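Local atomic coordinates of extracellular ligand-binding receptor (Sphaerobacter thermophilus, PDB entry 4ZPJ), a protein that probably captures a small ligand outside the cell and delivers it to an ABC transporter, as in other leucine-binding family receptors. Residues 372-375 / 380-383. Numbering follows the deposited sequence.
Sequences VEFT and NFRF
F374 and F381 run side by side on the buried face of a beta hairpin, their rings nearly parallel at 25° but slid so far past one another that they barely overlap. The closest touch is F374 CE2 to F381 CD1, 4.1 Å, while F381 CB sits over one face of the F374 ring, toward its margin. The first torsions differ: F374 has CG wedged between backbone N and carbonyl carbon (chi1 52°), whereas F381 throws CG anti to its N (chi1 178°), which carries its ring on toward F383, so that F381 CE1 stands over the centre of the F383 ring, 4.0 Å above its plane. Beneath the aromatics, the two backbones hold each other through a reciprocal pair, F374 N to F381 O at 3.2 Å and F381 N to F374 O at 3.0 Å. The hairpin belongs to the periplasmic-binding-protein fold, and its strand 379-383 goes on to pair with 390-401, R382 bonding V391 through the backbone; helix 336-354 packs on the phenylalanine side, with I343 against F374 and F381, and R346 makes a cation-pi contact with F374. On the other face, T375 and N380 form a non-hydrogen-bonded pair, and N380 ND2 reaches across to T375 OG1 in a short, bent and weak bond (2.6 Å). The T375 side chain lies about 4 Å from that of E317, which with E320 binds a zinc ion, and a bound zinc ion lies about 5 Å from the N380 side chain. Further along that face, E373 CG rests against R382 CB, but the charged ends do not meet; R382 NH2 instead bonds weakly to D417. Past the last direct bond, one water bridges V372 O and F383 N.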
loop_
_atom_site.group_PDB
_atom_site.type_symbol
_atom_site.label_atom_id
_atom_site.label_comp_id
_atom_site.label_asym_id
_atom_site.label_seq_id
_atom_site.Cartn_x
_atom_site.Cartn_y
_atom_site.Cartn_z
ATOM N N VAL A 372 -9.682 -5.016 -16.175
ATOM C CA VAL A 372 -9.043 -3.720 -16.227
ATOM C C VAL A 372 -7.528 -3.887 -16.325
ATOM O O VAL A 372 -6.936 -4.642 -15.541
ATOM C CB VAL A 372 -9.412 -2.856 -15.007
ATOM C CG1 VAL A 372 -8.465 -1.687 -14.857
ATOM C CG2 VAL A 372 -10.822 -2.334 -15.177
ATOM N N GLU A 373 -6.923 -3.121 -17.228
ATOM C CA GLU A 373 -5.509 -3.061 -17.401
ATOM C C GLU A 373 -5.027 -1.703 -17.954
ATOM O O GLU A 373 -5.534 -1.223 -18.941
ATOM C CB GLU A 373 -5.086 -4.187 -18.373
ATOM C CG GLU A 373 -3.706 -4.716 -18.010
ATOM C CD GLU A 373 -3.029 -5.502 -19.126
ATOM O OE1 GLU A 373 -3.764 -6.395 -19.609
ATOM O OE2 GLU A 373 -1.819 -5.211 -19.477
ATOM N N PHE A 374 -3.978 -1.123 -17.382
ATOM C CA PHE A 374 -3.472 0.134 -17.913
ATOM C C PHE A 374 -2.051 0.289 -17.402
ATOM O O PHE A 374 -1.622 -0.445 -16.492
ATOM C CB PHE A 374 -4.355 1.324 -17.449
ATOM C CG PHE A 374 -4.556 1.360 -15.958
ATOM C CD1 PHE A 374 -3.711 2.084 -15.169
ATOM C CD2 PHE A 374 -5.605 0.676 -15.367
ATOM C CE1 PHE A 374 -3.878 2.141 -13.796
ATOM C CE2 PHE A 374 -5.785 0.694 -13.988
ATOM C CZ PHE A 374 -4.920 1.432 -13.198
ATOM N N THR A 375 -1.340 1.224 -18.025
ATOM C CA THR A 375 -0.052 1.707 -17.565
ATOM C C THR A 375 -0.310 2.804 -16.585
ATOM O O THR A 375 -0.772 3.857 -16.976
ATOM C CB THR A 375 0.812 2.244 -18.722
ATOM O OG1 THR A 375 0.906 1.216 -19.659
ATOM C CG2 THR A 375 2.292 2.513 -18.250
ATOM N N ASN A 380 2.643 -1.121 -15.196
ATOM C CA ASN A 380 1.413 -1.749 -15.602
ATOM C C ASN A 380 0.704 -2.384 -14.398
ATOM O O ASN A 380 1.338 -2.823 -13.440
ATOM C CB ASN A 380 1.687 -2.721 -16.721
ATOM C CG ASN A 380 2.187 -2.009 -17.980
ATOM O OD1 ASN A 380 3.260 -2.280 -18.474
ATOM N ND2 ASN A 380 1.437 -1.056 -18.450
ATOM N N PHE A 381 -0.619 -2.348 -14.458
ATOM C CA PHE A 381 -1.452 -2.789 -13.417
ATOM C C PHE A 381 -2.545 -3.612 -14.053
ATOM O O PHE A 381 -3.204 -3.190 -15.070
ATOM C CB PHE A 381 -2.072 -1.633 -12.630
ATOM C CG PHE A 381 -3.014 -2.100 -11.523
ATOM C CD1 PHE A 381 -4.307 -2.458 -11.812
ATOM C CD2 PHE A 381 -2.555 -2.243 -10.204
ATOM C CE1 PHE A 381 -5.165 -2.925 -10.802
ATOM C CE2 PHE A 381 -3.371 -2.692 -9.196
ATOM C CZ PHE A 381 -4.706 -3.024 -9.495
ATOM N N ARG A 382 -2.761 -4.767 -13.402
ATOM C CA ARG A 382 -3.919 -5.574 -13.614
ATOM C C ARG A 382 -4.218 -6.363 -12.347
ATOM O O ARG A 382 -3.479 -6.289 -11.362
ATOM C CB ARG A 382 -3.688 -6.489 -14.796
ATOM C CG ARG A 382 -2.575 -7.453 -14.636
ATOM C CD ARG A 382 -2.334 -8.176 -15.944
ATOM N NE ARG A 382 -1.084 -8.931 -15.852
ATOM C CZ ARG A 382 -0.979 -10.177 -15.389
ATOM N NH1 ARG A 382 -2.061 -10.873 -14.989
ATOM N NH2 ARG A 382 0.242 -10.727 -15.335
ATOM N N PHE A 383 -5.315 -7.118 -12.394
ATOM C CA PHE A 383 -5.797 -7.893 -11.246
ATOM C C PHE A 383 -5.442 -9.339 -11.457
ATOM O O PHE A 383 -5.576 -9.834 -12.528
ATOM C CB PHE A 383 -7.311 -7.817 -11.136
ATOM C CG PHE A 383 -7.827 -6.501 -10.538
ATOM C CD1 PHE A 383 -7.491 -6.134 -9.241
ATOM C CD2 PHE A 383 -8.699 -5.673 -11.253
ATOM C CE1 PHE A 383 -7.992 -4.958 -8.681
ATOM C CE2 PHE A 383 -9.221 -4.504 -10.679
ATOM C CZ PHE A 383 -8.819 -4.122 -9.437
HETATM O O HOH W 1 -7.155 -6.997 -14.812
#